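Local coordinates for protein DNA polymerase III, beta subunit (Thermotoga maritima, PDB 1VPK) that probably tethers DNA polymerases and other proteins to DNA to make synthesis processive, acting as a ring-shaped head-to-tail homodimer around the double helix, at residues 340-345 with 358-363; 191-196 with 366-371; 269-274 with 345-350; 184-189 with 332-337. One frame throughout, in Å; residues are numbered along the deposited sequence. Where two conformers were deposited one is given.

Contact 1: 340-345 with 358-363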
loop_
_atom_site.group_PDB
_atom_site.type_symbol
_atom_site.label_atom_id
_atom_site.label_comp_id
_atom_site.label_asym_id
_atom_site.label_seq_id
_atom_site.Cartn_x
_atom_site.Cartn_y
_atom_site.Cartn_z
ATOM N N LYS A 340 -5.706 -4.499 -17.363
ATOM C CA LYS A 340 -6.048 -3.448 -16.422
ATOM C C LYS A 340 -6.609 -2.212 -17.096
ATOM O O LYS A 340 -7.418 -1.507 -16.496
ATOM C CB LYS A 340 -4.806 -2.997 -15.625
ATOM C CG LYS A 340 -4.148 -4.073 -14.762
ATOM C CD LYS A 340 -2.843 -3.575 -14.104
ATOM C CE LYS A 340 -2.081 -4.728 -13.337
ATOM N NZ LYS A 340 -0.582 -4.695 -13.615
ATOM N N HIS A 341 -6.133 -1.893 -18.302
ATOM C CA HIS A 341 -6.537 -0.662 -18.951
ATOM C C HIS A 341 -7.641 -0.784 -19.974
ATOM O O HIS A 341 -8.049 0.210 -20.560
ATOM C CB HIS A 341 -5.307 -0.040 -19.600
ATOM C CG HIS A 341 -4.319 0.435 -18.601
ATOM N ND1 HIS A 341 -3.327 -0.371 -18.103
ATOM C CD2 HIS A 341 -4.251 1.590 -17.912
ATOM C CE1 HIS A 341 -2.647 0.288 -17.186
ATOM N NE2 HIS A 341 -3.175 1.490 -17.068
ATOM N N ILE A 342 -8.090 -2.007 -20.224
ATOM C CA ILE A 342 -9.230 -2.244 -21.099
ATOM C C ILE A 342 -10.479 -2.335 -20.259
ATOM O O ILE A 342 -10.489 -2.942 -19.182
ATOM C CB ILE A 342 -9.014 -3.511 -21.925
ATOM C CG1 ILE A 342 -7.884 -3.264 -22.940
ATOM C CG2 ILE A 342 -10.307 -3.958 -22.628
ATOM C CD1 ILE A 342 -7.494 -4.448 -23.751
ATOM N N GLU A 343 -11.553 -1.752 -20.768
ATOM C CA GLU A 343 -12.805 -1.663 -20.008
ATOM C C GLU A 343 -13.874 -2.637 -20.472
ATOM O O GLU A 343 -14.777 -2.945 -19.702
ATOM C CB GLU A 343 -13.303 -0.220 -20.043
ATOM C CG GLU A 343 -12.121 0.745 -19.800
ATOM C CD GLU A 343 -12.516 2.161 -19.395
ATOM O OE1 GLU A 343 -13.647 2.390 -18.851
ATOM O OE2 GLU A 343 -11.644 3.047 -19.604
ATOM N N THR A 344 -13.757 -3.177 -21.675
ATOM C CA THR A 344 -14.712 -4.180 -22.136
ATOM C C THR A 344 -14.550 -5.525 -21.431
ATOM O O THR A 344 -13.469 -5.847 -20.963
ATOM C CB THR A 344 -14.626 -4.416 -23.673
ATOM O OG1 THR A 344 -13.291 -4.793 -24.051
ATOM C CG2 THR A 344 -14.991 -3.169 -24.394
ATOM N N GLU A 345 -15.625 -6.310 -21.391
ATOM C CA GLU A 345 -15.627 -7.606 -20.730
ATOM C C GLU A 345 -14.876 -8.650 -21.507
ATOM O O GLU A 345 -14.389 -9.606 -20.909
ATOM C CB GLU A 345 -17.031 -8.118 -20.502
ATOM C CG GLU A 345 -17.821 -7.265 -19.592
ATOM C CD GLU A 345 -19.255 -7.726 -19.438
ATOM O OE1 GLU A 345 -19.548 -8.909 -19.649
ATOM O OE2 GLU A 345 -20.108 -6.874 -19.111
ATOM N N CYS A 358 2.121 -9.477 -30.677
ATOM C CA CYS A 358 0.699 -9.747 -30.497
ATOM C C CYS A 358 -0.010 -8.404 -30.342
ATOM O O CYS A 358 0.466 -7.516 -29.599
ATOM C CB CYS A 358 0.512 -10.590 -29.231
ATOM S SG CYS A 358 -1.130 -10.755 -28.675
ATOM N N GLN A 359 -1.127 -8.255 -31.022
ATOM C CA GLN A 359 -2.013 -7.127 -30.824
ATOM C C GLN A 359 -3.156 -7.536 -29.917
ATOM O O GLN A 359 -3.837 -8.527 -30.170
ATOM C CB GLN A 359 -2.556 -6.569 -32.144
ATOM C CG GLN A 359 -3.476 -5.385 -31.924
ATOM C CD GLN A 359 -3.975 -4.755 -33.193
ATOM O OE1 GLN A 359 -3.195 -4.313 -33.996
ATOM N NE2 GLN A 359 -5.287 -4.734 -33.376
ATOM N N ILE A 360 -3.342 -6.783 -28.842
ATOM C CA ILE A 360 -4.483 -6.907 -27.976
ATOM C C ILE A 360 -5.400 -5.672 -28.078
ATOM O O ILE A 360 -4.961 -4.479 -28.004
ATOM C CB ILE A 360 -4.058 -7.136 -26.526
ATOM C CG1 ILE A 360 -3.210 -8.413 -26.418
ATOM C CG2 ILE A 360 -5.298 -7.233 -25.636
ATOM C CD1 ILE A 360 -2.528 -8.576 -25.106
ATOM N N ASN A 361 -6.688 -5.944 -28.241
ATOM C CA ASN A 361 -7.648 -4.855 -28.267
ATOM C C ASN A 361 -8.958 -5.211 -27.593
ATOM O O ASN A 361 -9.284 -6.370 -27.473
ATOM C CB ASN A 361 -7.865 -4.405 -29.720
ATOM C CG ASN A 361 -8.136 -5.522 -30.640
ATOM O OD1 ASN A 361 -7.211 -6.048 -31.295
ATOM N ND2 ASN A 361 -9.421 -5.865 -30.780
ATOM N N PRO A 362 -9.732 -4.199 -27.188
ATOM C CA PRO A 362 -11.093 -4.469 -26.726
ATOM C C PRO A 362 -11.923 -4.980 -27.878
ATOM O O PRO A 362 -11.671 -4.591 -29.011
ATOM C CB PRO A 362 -11.622 -3.121 -26.290
ATOM C CG PRO A 362 -10.683 -2.169 -26.679
ATOM C CD PRO A 362 -9.441 -2.775 -27.225
ATOM N N LEU A 363 -12.906 -5.839 -27.585
ATOM C CA LEU A 363 -13.741 -6.407 -28.612
ATOM C C LEU A 363 -14.661 -5.347 -29.119
ATOM O O LEU A 363 -15.411 -4.756 -28.371
ATOM C CB LEU A 363 -14.550 -7.603 -28.076
ATOM C CG LEU A 363 -15.542 -8.289 -29.007
ATOM C CD1 LEU A 363 -14.733 -8.954 -30.162
ATOM C CD2 LEU A 363 -16.385 -9.300 -28.291
#
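The compact ring of P362 is met at one corner, its CB, by both T344 and I342. T344 OG1 comes to 3.3 Å from P362 CB, with T344 CG2 next to it at 3.9 Å, and the two side chains cross at about a right angle. I342 CG2 reaches that same P362 CB at 4.0 Å. The flat amide of N361, whose CB points away from 340-345, donates from ND2 in a straight hydrogen bond to P362 O, which lies in the amide plane. Q359 NE2 in turn donates to N361 OD1 from above the carbonyl plane. Here the loop that leaves helix 332-341 runs on toward strand 346-351 and packs beside strand 358-362, its neighbour in the sheet that the C-terminal domain shares with the central domain. I342 is the deeper of the two loop residues. Its CD1 stands anti to CA (chi2 176°), and it touches I360 CG2 at 4.0 Å, the isoleucines crossing at about a right angle. I347 and Y370 touch I342 as well, so side chains of three neighbouring strands meet it. The hydroxyl of T344 makes only van der Waals contact with P362; its hydrogen bond is with E346 O, just beyond the loop.

Contact 2: 191-196 with 366-371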
loop_
_atom_site.group_PDB
_atom_site.type_symbol
_atom_site.label_atom_id
_atom_site.label_comp_id
_atom_site.label_asym_id
_atom_site.label_seq_id
_atom_site.Cartn_x
_atom_site.Cartn_y
_atom_site.Cartn_z
ATOM N N ALA A 191 -3.832 5.148 -28.460
ATOM C CA ALA A 191 -5.197 5.649 -28.288
ATOM C C ALA A 191 -5.425 6.724 -29.362
ATOM O O ALA A 191 -4.542 7.579 -29.595
ATOM C CB ALA A 191 -5.363 6.280 -26.855
ATOM N N GLU A 192 -6.591 6.698 -29.991
ATOM C CA GLU A 192 -6.931 7.669 -31.023
ATOM C C GLU A 192 -8.401 8.079 -30.894
ATOM O O GLU A 192 -9.287 7.223 -30.722
ATOM C CB GLU A 192 -6.677 7.036 -32.384
ATOM C CG GLU A 192 -6.968 7.890 -33.580
ATOM C CD GLU A 192 -6.596 7.172 -34.863
ATOM O OE1 GLU A 192 -5.392 7.187 -35.195
ATOM O OE2 GLU A 192 -7.493 6.597 -35.506
ATOM N N GLU A 193 -8.675 9.377 -30.991
ATOM C CA GLU A 193 -10.054 9.858 -30.895
ATOM C C GLU A 193 -10.266 11.026 -31.831
ATOM O O GLU A 193 -9.378 11.888 -32.027
ATOM C CB GLU A 193 -10.360 10.361 -29.472
ATOM C CG GLU A 193 -10.357 9.284 -28.384
ATOM C CD GLU A 193 -11.624 8.495 -28.347
ATOM O OE1 GLU A 193 -12.545 8.824 -29.114
ATOM O OE2 GLU A 193 -11.703 7.546 -27.539
ATOM N N GLN A 194 -11.484 11.094 -32.322
ATOM C CA GLN A 194 -11.934 12.223 -33.077
ATOM C C GLN A 194 -12.051 13.420 -32.160
ATOM O O GLN A 194 -12.573 13.331 -31.037
ATOM C CB GLN A 194 -13.276 11.909 -33.732
ATOM C CG GLN A 194 -13.693 13.010 -34.671
ATOM C CD GLN A 194 -14.857 12.685 -35.533
ATOM O OE1 GLN A 194 -15.100 11.520 -35.905
ATOM N NE2 GLN A 194 -15.584 13.732 -35.914
ATOM N N ILE A 195 -11.506 14.540 -32.619
ATOM C CA ILE A 195 -11.585 15.807 -31.900
ATOM C C ILE A 195 -11.820 16.879 -32.965
ATOM O O ILE A 195 -11.964 16.540 -34.148
ATOM C CB ILE A 195 -10.322 16.109 -31.118
ATOM C CG1 ILE A 195 -9.099 16.267 -32.040
ATOM C CG2 ILE A 195 -10.071 15.022 -30.031
ATOM C CD1 ILE A 195 -7.940 16.890 -31.317
ATOM N N GLU A 196 -11.893 18.147 -32.549
ATOM C CA GLU A 196 -11.856 19.270 -33.479
ATOM C C GLU A 196 -10.400 19.796 -33.534
ATOM O O GLU A 196 -9.841 20.286 -32.513
ATOM C CB GLU A 196 -12.882 20.362 -33.101
ATOM C CG GLU A 196 -14.351 19.856 -32.940
ATOM C CD GLU A 196 -15.440 20.973 -33.095
ATOM O OE1 GLU A 196 -15.901 21.522 -32.055
ATOM O OE2 GLU A 196 -15.844 21.305 -34.248
ATOM N N SER A 366 -13.112 0.499 -31.483
ATOM C CA SER A 366 -12.002 1.037 -32.225
ATOM C C SER A 366 -11.368 2.158 -31.374
ATOM O O SER A 366 -11.963 2.686 -30.414
ATOM C CB SER A 366 -12.460 1.587 -33.576
ATOM O OG SER A 366 -13.675 2.290 -33.400
ATOM N N GLY A 367 -10.160 2.507 -31.758
ATOM C CA GLY A 367 -9.517 3.670 -31.197
ATOM C C GLY A 367 -8.459 3.374 -30.158
ATOM O O GLY A 367 -7.673 4.272 -29.835
ATOM N N TYR A 368 -8.428 2.123 -29.677
ATOM C CA TYR A 368 -7.513 1.678 -28.624
ATOM C C TYR A 368 -6.862 0.351 -28.958
ATOM O O TYR A 368 -7.562 -0.620 -29.283
ATOM C CB TYR A 368 -8.251 1.597 -27.279
ATOM C CG TYR A 368 -8.704 2.967 -26.840
ATOM C CD1 TYR A 368 -9.934 3.485 -27.256
ATOM C CD2 TYR A 368 -7.872 3.778 -26.087
ATOM C CE1 TYR A 368 -10.328 4.758 -26.898
ATOM C CE2 TYR A 368 -8.263 5.057 -25.716
ATOM C CZ TYR A 368 -9.487 5.540 -26.131
ATOM O OH TYR A 368 -9.867 6.790 -25.758
ATOM N N LEU A 369 -5.527 0.289 -28.892
ATOM C CA LEU A 369 -4.849 -0.974 -29.153
ATOM C C LEU A 369 -3.487 -1.056 -28.472
ATOM O O LEU A 369 -2.823 -0.028 -28.187
ATOM C CB LEU A 369 -4.704 -1.246 -30.642
ATOM C CG LEU A 369 -3.647 -0.558 -31.486
ATOM C CD1 LEU A 369 -2.263 -1.154 -31.326
ATOM C CD2 LEU A 369 -4.057 -0.670 -32.902
ATOM N N TYR A 370 -3.113 -2.290 -28.191
ATOM C CA TYR A 370 -1.907 -2.610 -27.435
ATOM C C TYR A 370 -1.110 -3.629 -28.178
ATOM O O TYR A 370 -1.675 -4.512 -28.732
ATOM C CB TYR A 370 -2.264 -3.128 -26.023
ATOM C CG TYR A 370 -3.070 -2.085 -25.310
ATOM C CD1 TYR A 370 -2.446 -1.060 -24.620
ATOM C CD2 TYR A 370 -4.472 -2.073 -25.389
ATOM C CE1 TYR A 370 -3.212 -0.039 -23.985
ATOM C CE2 TYR A 370 -5.229 -1.076 -24.750
ATOM C CZ TYR A 370 -4.593 -0.070 -24.078
ATOM O OH TYR A 370 -5.298 0.902 -23.442
ATOM N N ILE A 371 0.211 -3.511 -28.143
ATOM C CA ILE A 371 1.136 -4.473 -28.770
ATOM C C ILE A 371 2.061 -4.986 -27.646
ATOM O O ILE A 371 2.517 -4.183 -26.786
ATOM C CB ILE A 371 2.015 -3.801 -29.875
ATOM C CG1 ILE A 371 1.142 -3.143 -30.969
ATOM C CG2 ILE A 371 3.022 -4.805 -30.456
ATOM C CD1 ILE A 371 0.452 -4.105 -31.843
#
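Y368 OH donates to E193 OE2 at 2.7 Å, on the carboxylate's anti lone pair; Y368 was modelled in two conformers, and this is the geometry of one of them. E193 reaches the phenol because its chain folds at chi2 (-80°), which turns CD back toward the tyrosine. OE2 then sits at the ring edge, near its plane, with carboxylate and ring planes 59° apart. K152 makes a cation-pi contact with the Y368 ring. The other strong bond is between backbones: E192 N to G367 O, 2.7 Å with a bent N-H...O angle of 146°. A191 CA also brings its hydrogen to G367 O, 3.2 Å away. A191 and Y368 form an antiparallel non-hydrogen-bonded pair, where strand 187-194 of the central domain meets strand 368-372 of the C-terminal domain, making one continuous sheet across the two. G367 leads into that strand at backbone angles that suit glycine, and a CB there would run into E192 O. On the face shared with Y368, A191 CB packs against the ring at CE2 and CD2. E192 extends its chain elsewhere, to a salt bridge with R179.

Contact 3: 269-274 with 345-350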
loop_
_atom_site.group_PDB
_atom_site.type_symbol
_atom_site.label_atom_id
_atom_site.label_comp_id
_atom_site.label_asym_id
_atom_site.label_seq_id
_atom_site.Cartn_x
_atom_site.Cartn_y
_atom_site.Cartn_z
ATOM N N VAL A 269 -11.518 -13.763 -25.765
ATOM C CA VAL A 269 -11.450 -14.311 -24.423
ATOM C C VAL A 269 -11.909 -13.237 -23.439
ATOM O O VAL A 269 -11.687 -12.058 -23.668
ATOM C CB VAL A 269 -10.010 -14.815 -24.112
ATOM C CG1 VAL A 269 -9.005 -13.695 -24.131
ATOM C CG2 VAL A 269 -9.945 -15.564 -22.770
ATOM N N SER A 270 -12.563 -13.670 -22.359
ATOM C CA SER A 270 -13.009 -12.784 -21.279
ATOM C C SER A 270 -11.800 -12.078 -20.635
ATOM O O SER A 270 -10.785 -12.697 -20.370
ATOM C CB SER A 270 -13.832 -13.573 -20.228
ATOM O OG SER A 270 -13.703 -12.951 -18.972
ATOM N N ARG A 271 -11.895 -10.767 -20.438
ATOM C CA ARG A 271 -10.823 -10.019 -19.771
ATOM C C ARG A 271 -10.602 -10.493 -18.308
ATOM O O ARG A 271 -9.477 -10.706 -17.888
ATOM C CB ARG A 271 -11.156 -8.525 -19.810
ATOM C CG ARG A 271 -10.028 -7.595 -19.354
ATOM C CD ARG A 271 -10.415 -6.171 -19.601
ATOM N NE ARG A 271 -11.528 -5.780 -18.744
ATOM C CZ ARG A 271 -11.428 -5.251 -17.534
ATOM N NH1 ARG A 271 -10.246 -4.971 -16.989
ATOM N NH2 ARG A 271 -12.548 -4.951 -16.877
ATOM N N LYS A 272 -11.683 -10.638 -17.549
ATOM C CA LYS A 272 -11.633 -11.231 -16.192
ATOM C C LYS A 272 -11.030 -12.643 -16.186
ATOM O O LYS A 272 -10.180 -12.928 -15.360
ATOM C CB LYS A 272 -13.041 -11.300 -15.612
ATOM C CG LYS A 272 -13.183 -11.886 -14.215
ATOM C CD LYS A 272 -14.639 -12.025 -13.846
ATOM C CE LYS A 272 -14.832 -12.345 -12.371
ATOM N NZ LYS A 272 -14.471 -11.180 -11.483
ATOM N N GLU A 273 -11.456 -13.487 -17.118
ATOM C CA GLU A 273 -10.995 -14.905 -17.282
ATOM C C GLU A 273 -9.488 -15.025 -17.521
ATOM O O GLU A 273 -8.766 -15.758 -16.833
ATOM C CB GLU A 273 -11.784 -15.535 -18.474
ATOM C CG GLU A 273 -11.293 -16.848 -19.083
ATOM C CD GLU A 273 -12.174 -17.402 -20.277
ATOM O OE1 GLU A 273 -12.842 -16.654 -21.077
ATOM O OE2 GLU A 273 -12.124 -18.654 -20.427
ATOM N N LEU A 274 -8.994 -14.238 -18.450
ATOM C CA LEU A 274 -7.565 -14.203 -18.705
ATOM C C LEU A 274 -6.772 -13.569 -17.566
ATOM O O LEU A 274 -5.677 -14.038 -17.255
ATOM C CB LEU A 274 -7.314 -13.446 -19.981
ATOM C CG LEU A 274 -5.863 -13.398 -20.465
ATOM C CD1 LEU A 274 -5.308 -14.775 -20.676
ATOM C CD2 LEU A 274 -5.811 -12.589 -21.750
ATOM N N GLU A 345 -15.625 -6.310 -21.391
ATOM C CA GLU A 345 -15.627 -7.606 -20.730
ATOM C C GLU A 345 -14.876 -8.650 -21.507
ATOM O O GLU A 345 -14.389 -9.606 -20.909
ATOM C CB GLU A 345 -17.031 -8.118 -20.502
ATOM C CG GLU A 345 -17.821 -7.265 -19.592
ATOM C CD GLU A 345 -19.255 -7.726 -19.438
ATOM O OE1 GLU A 345 -19.548 -8.909 -19.649
ATOM O OE2 GLU A 345 -20.108 -6.874 -19.111
ATOM N N GLU A 346 -14.811 -8.454 -22.835
ATOM C CA GLU A 346 -14.111 -9.322 -23.756
ATOM C C GLU A 346 -13.017 -8.563 -24.479
ATOM O O GLU A 346 -13.153 -7.387 -24.791
ATOM C CB GLU A 346 -15.079 -9.899 -24.804
ATOM C CG GLU A 346 -16.144 -10.824 -24.233
ATOM C CD GLU A 346 -15.629 -12.175 -23.839
ATOM O OE1 GLU A 346 -14.769 -12.716 -24.550
ATOM O OE2 GLU A 346 -16.100 -12.732 -22.831
ATOM N N ILE A 347 -11.943 -9.267 -24.767
ATOM C CA ILE A 347 -10.819 -8.721 -25.512
ATOM C C ILE A 347 -10.457 -9.684 -26.657
ATOM O O ILE A 347 -10.839 -10.880 -26.634
ATOM C CB ILE A 347 -9.574 -8.469 -24.598
ATOM C CG1 ILE A 347 -8.996 -9.770 -24.030
ATOM C CG2 ILE A 347 -9.938 -7.558 -23.430
ATOM C CD1 ILE A 347 -7.669 -10.131 -24.572
ATOM N N GLU A 348 -9.740 -9.154 -27.648
ATOM C CA GLU A 348 -9.113 -9.990 -28.650
ATOM C C GLU A 348 -7.615 -9.969 -28.551
ATOM O O GLU A 348 -7.007 -8.943 -28.240
ATOM C CB GLU A 348 -9.400 -9.542 -30.085
ATOM C CG GLU A 348 -10.740 -9.189 -30.416
ATOM C CD GLU A 348 -10.891 -9.126 -31.922
ATOM O OE1 GLU A 348 -9.917 -8.763 -32.650
ATOM O OE2 GLU A 348 -11.976 -9.483 -32.368
ATOM N N MET A 349 -7.036 -11.128 -28.800
ATOM C CA MET A 349 -5.609 -11.302 -28.952
ATOM C C MET A 349 -5.356 -11.805 -30.361
ATOM O O MET A 349 -5.906 -12.823 -30.736
ATOM C CB MET A 349 -5.106 -12.326 -27.991
ATOM C CG MET A 349 -5.344 -11.988 -26.531
ATOM S SD MET A 349 -4.488 -13.121 -25.461
ATOM C CE MET A 349 -2.830 -12.600 -25.366
ATOM N N ASN A 350 -4.484 -11.112 -31.103
ATOM C CA ASN A 350 -4.247 -11.340 -32.528
ATOM C C ASN A 350 -2.760 -11.640 -32.720
ATOM O O ASN A 350 -1.916 -10.864 -32.256
ATOM C CB ASN A 350 -4.622 -10.099 -33.330
ATOM C CG ASN A 350 -6.145 -9.835 -33.364
ATOM O OD1 ASN A 350 -6.849 -10.481 -34.100
ATOM N ND2 ASN A 350 -6.624 -8.850 -32.594
HETATM O O HOH W 1 -14.544 -9.880 -18.311
#
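E346 folds its carboxylate back over the peptide joining V269 and S270. OE1 stops 3.1 Å from V269 C, while OE2 lies 3.6 Å from S270 CB. The bend at chi2 (-74°) turns CD toward that peptide, yet OE1 meets S270 N at a poor angle for bonding. Replacing E346 with an alanine would probably strip this cover from the V269-S270 peptide and leave a gap beside S270 CB. Next to it the strands pair in antiparallel fashion: V269 N donates to I347 O at 3.1 Å and I347 N to V269 O at 3.0 Å. Strand 265-270 then turns straight into helix 271-285, and S270 with E273 makes the capping box at its start: S270 OG accepts from E273 N, and E273 OE1 accepts from S270 N. R271 N, in the first turn, bonds to E345 O at 2.8 Å, and a water that donates to this same oxygen accepts a hydrogen bond from K272 N. On the buried face V269 and I347 lie side by side, CG1 to CD1 3.8 Å. R271 runs its CB, CG and CD across I347 CG2, and its guanidinium goes on to L339 O and T344 O. L274 CD2 closes the row against M349 SD at 4.0 Å.

Contact 4: 184-189 with 332-337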
loop_
_atom_site.group_PDB
_atom_site.type_symbol
_atom_site.label_atom_id
_atom_site.label_comp_id
_atom_site.label_asym_id
_atom_site.label_seq_id
_atom_site.Cartn_x
_atom_site.Cartn_y
_atom_site.Cartn_z
ATOM N N ASP A 184 7.857 1.117 -24.573
ATOM C CA ASP A 184 9.090 0.925 -23.874
ATOM C C ASP A 184 9.997 -0.058 -24.588
ATOM O O ASP A 184 10.972 -0.563 -23.999
ATOM C CB ASP A 184 8.826 0.483 -22.436
ATOM C CG ASP A 184 8.215 -0.916 -22.325
ATOM O OD1 ASP A 184 7.968 -1.629 -23.349
ATOM O OD2 ASP A 184 7.967 -1.286 -21.163
ATOM N N GLY A 185 9.684 -0.340 -25.854
ATOM C CA GLY A 185 10.469 -1.308 -26.630
ATOM C C GLY A 185 10.015 -2.752 -26.507
ATOM O O GLY A 185 10.309 -3.588 -27.373
ATOM N N PHE A 186 9.306 -3.075 -25.429
ATOM C CA PHE A 186 8.745 -4.410 -25.261
ATOM C C PHE A 186 7.243 -4.412 -25.560
ATOM O O PHE A 186 6.679 -5.420 -25.957
ATOM C CB PHE A 186 8.947 -4.891 -23.831
ATOM C CG PHE A 186 10.390 -5.138 -23.444
ATOM C CD1 PHE A 186 11.093 -6.202 -23.966
ATOM C CD2 PHE A 186 11.010 -4.340 -22.487
ATOM C CE1 PHE A 186 12.425 -6.450 -23.560
ATOM C CE2 PHE A 186 12.313 -4.586 -22.083
ATOM C CZ PHE A 186 13.015 -5.629 -22.616
ATOM N N ARG A 187 6.593 -3.296 -25.296
ATOM C CA ARG A 187 5.157 -3.185 -25.511
ATOM C C ARG A 187 4.813 -1.739 -25.853
ATOM O O ARG A 187 5.635 -0.838 -25.701
ATOM C CB ARG A 187 4.345 -3.716 -24.303
ATOM C CG ARG A 187 4.890 -3.455 -22.890
ATOM C CD ARG A 187 4.614 -2.040 -22.440
ATOM N NE ARG A 187 5.172 -1.766 -21.115
ATOM C CZ ARG A 187 4.653 -2.157 -19.960
ATOM N NH1 ARG A 187 5.250 -1.813 -18.834
ATOM N NH2 ARG A 187 3.542 -2.842 -19.907
ATOM N N LEU A 188 3.600 -1.549 -26.346
ATOM C CA LEU A 188 3.163 -0.292 -26.892
ATOM C C LEU A 188 1.666 -0.156 -26.648
ATOM O O LEU A 188 0.911 -1.144 -26.704
ATOM C CB LEU A 188 3.490 -0.257 -28.378
ATOM C CG LEU A 188 2.929 0.918 -29.208
ATOM C CD1 LEU A 188 3.846 1.202 -30.383
ATOM C CD2 LEU A 188 1.548 0.582 -29.740
ATOM N N ALA A 189 1.263 1.062 -26.351
ATOM C CA ALA A 189 -0.134 1.426 -26.187
ATOM C C ALA A 189 -0.453 2.559 -27.151
ATOM O O ALA A 189 0.344 3.490 -27.296
ATOM C CB ALA A 189 -0.403 1.899 -24.755
ATOM N N PRO A 332 4.224 -12.291 -18.656
ATOM C CA PRO A 332 2.823 -12.185 -18.260
ATOM C C PRO A 332 2.427 -10.838 -17.642
ATOM O O PRO A 332 1.255 -10.425 -17.764
ATOM C CB PRO A 332 2.667 -13.323 -17.242
ATOM C CG PRO A 332 4.038 -13.500 -16.684
ATOM C CD PRO A 332 4.935 -13.310 -17.867
ATOM N N LYS A 333 3.377 -10.171 -16.981
ATOM C CA LYS A 333 3.109 -8.866 -16.388
ATOM C C LYS A 333 2.696 -7.883 -17.495
ATOM O O LYS A 333 1.830 -7.023 -17.292
ATOM C CB LYS A 333 4.343 -8.319 -15.647
ATOM N N PHE A 334 3.331 -7.982 -18.656
ATOM C CA PHE A 334 2.990 -7.075 -19.755
ATOM C C PHE A 334 1.583 -7.319 -20.288
ATOM O O PHE A 334 0.925 -6.376 -20.744
ATOM C CB PHE A 334 3.993 -7.159 -20.888
ATOM C CG PHE A 334 5.356 -6.650 -20.565
ATOM C CD1 PHE A 334 5.581 -5.665 -19.617
ATOM C CD2 PHE A 334 6.429 -7.101 -21.298
ATOM C CE1 PHE A 334 6.885 -5.186 -19.371
ATOM C CE2 PHE A 334 7.693 -6.636 -21.080
ATOM C CZ PHE A 334 7.935 -5.669 -20.101
ATOM N N ILE A 335 1.099 -8.559 -20.214
ATOM C CA ILE A 335 -0.240 -8.866 -20.699
ATOM C C ILE A 335 -1.195 -8.358 -19.661
ATOM O O ILE A 335 -2.219 -7.749 -20.001
ATOM C CB ILE A 335 -0.509 -10.392 -20.876
ATOM C CG1 ILE A 335 0.512 -11.088 -21.785
ATOM C CG2 ILE A 335 -1.963 -10.640 -21.400
ATOM C CD1 ILE A 335 0.520 -10.595 -23.157
ATOM N N GLU A 336 -0.906 -8.650 -18.386
ATOM C CA GLU A 336 -1.734 -8.165 -17.320
ATOM C C GLU A 336 -1.885 -6.619 -17.288
ATOM O O GLU A 336 -2.961 -6.119 -17.059
ATOM C CB GLU A 336 -1.228 -8.685 -15.969
ATOM C CG GLU A 336 -2.059 -8.210 -14.778
ATOM C CD GLU A 336 -3.509 -8.672 -14.868
ATOM O OE1 GLU A 336 -3.769 -9.915 -14.685
ATOM O OE2 GLU A 336 -4.392 -7.796 -15.132
ATOM N N ASP A 337 -0.807 -5.876 -17.486
ATOM C CA ASP A 337 -0.875 -4.404 -17.586
ATOM C C ASP A 337 -1.902 -3.923 -18.594
ATOM O O ASP A 337 -2.668 -3.046 -18.305
ATOM C CB ASP A 337 0.480 -3.867 -18.027
ATOM C CG ASP A 337 1.505 -3.848 -16.923
ATOM O OD1 ASP A 337 1.149 -3.927 -15.727
ATOM O OD2 ASP A 337 2.693 -3.682 -17.254
HETATM O O HOH W 2 1.694 -4.064 -21.866
#
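F334 lays one face of its ring against R187, whose CG sits 4.1 Å from the ring centroid and 17° off its normal. Farther out the guanidinium takes up the contact, with F334 CD1 over one of its faces, although the two planes are 49° apart. R187 is the middle member of a salt-bridge network with D184 and D337, and D184 opens an Asx turn at the start of strand 187-194. D184 OD1 accepts from both F186 N and R187 N, while OD2 takes R187 NE at 2.8 Å from above the carboxylate plane. At its far end R187 NH2 donates to D337 OD2 at 2.9 Å, nearly straight and in the guanidinium plane, meeting the anti lone pair of OD2. D337 OD1 is held separately by K340. The contact joins the central domain to helix 332-341 of the C-terminal domain, probably at the cleft between these domains where, in bacterial relatives, polymerases and other partners dock. An alanine in place of R187 would probably leave D337 OD2 without its charged mate and uncover that face of F334. F186 brings its CB to 3.5 Å from F334 CE2 before its ring leads away; the rings are slid apart, with centroids 5.8 Å from each other. A water bridges the two segments, accepting from R187 NH2 at 3.0 Å and donating to F334 O at 2.7 Å.

Overall arrangement
All four contacts reach one antiparallel sheet that runs from the central into the C-terminal domain. Contact 2 is the seam between the domains, and contacts 1 and 3 follow on its C-terminal side, sharing E345, their centres about 7 Å apart. Strand 358-362 links contact 1 to both neighbours: I360 N lies 2.8 Å from Y370 O of contact 2, and Q359 O lies 2.8 Å from N350 N of contact 3. Contact 4 sets helix 332-341 beside the same seam, probably by the partner-binding cleft between the domains; it meets contact 2 where I371 N lies 2.9 Å from L188 O, and contact 1 where I335 and I360 pack together. Contacts 2 and 3, about 19 Å apart between centres, do not touch.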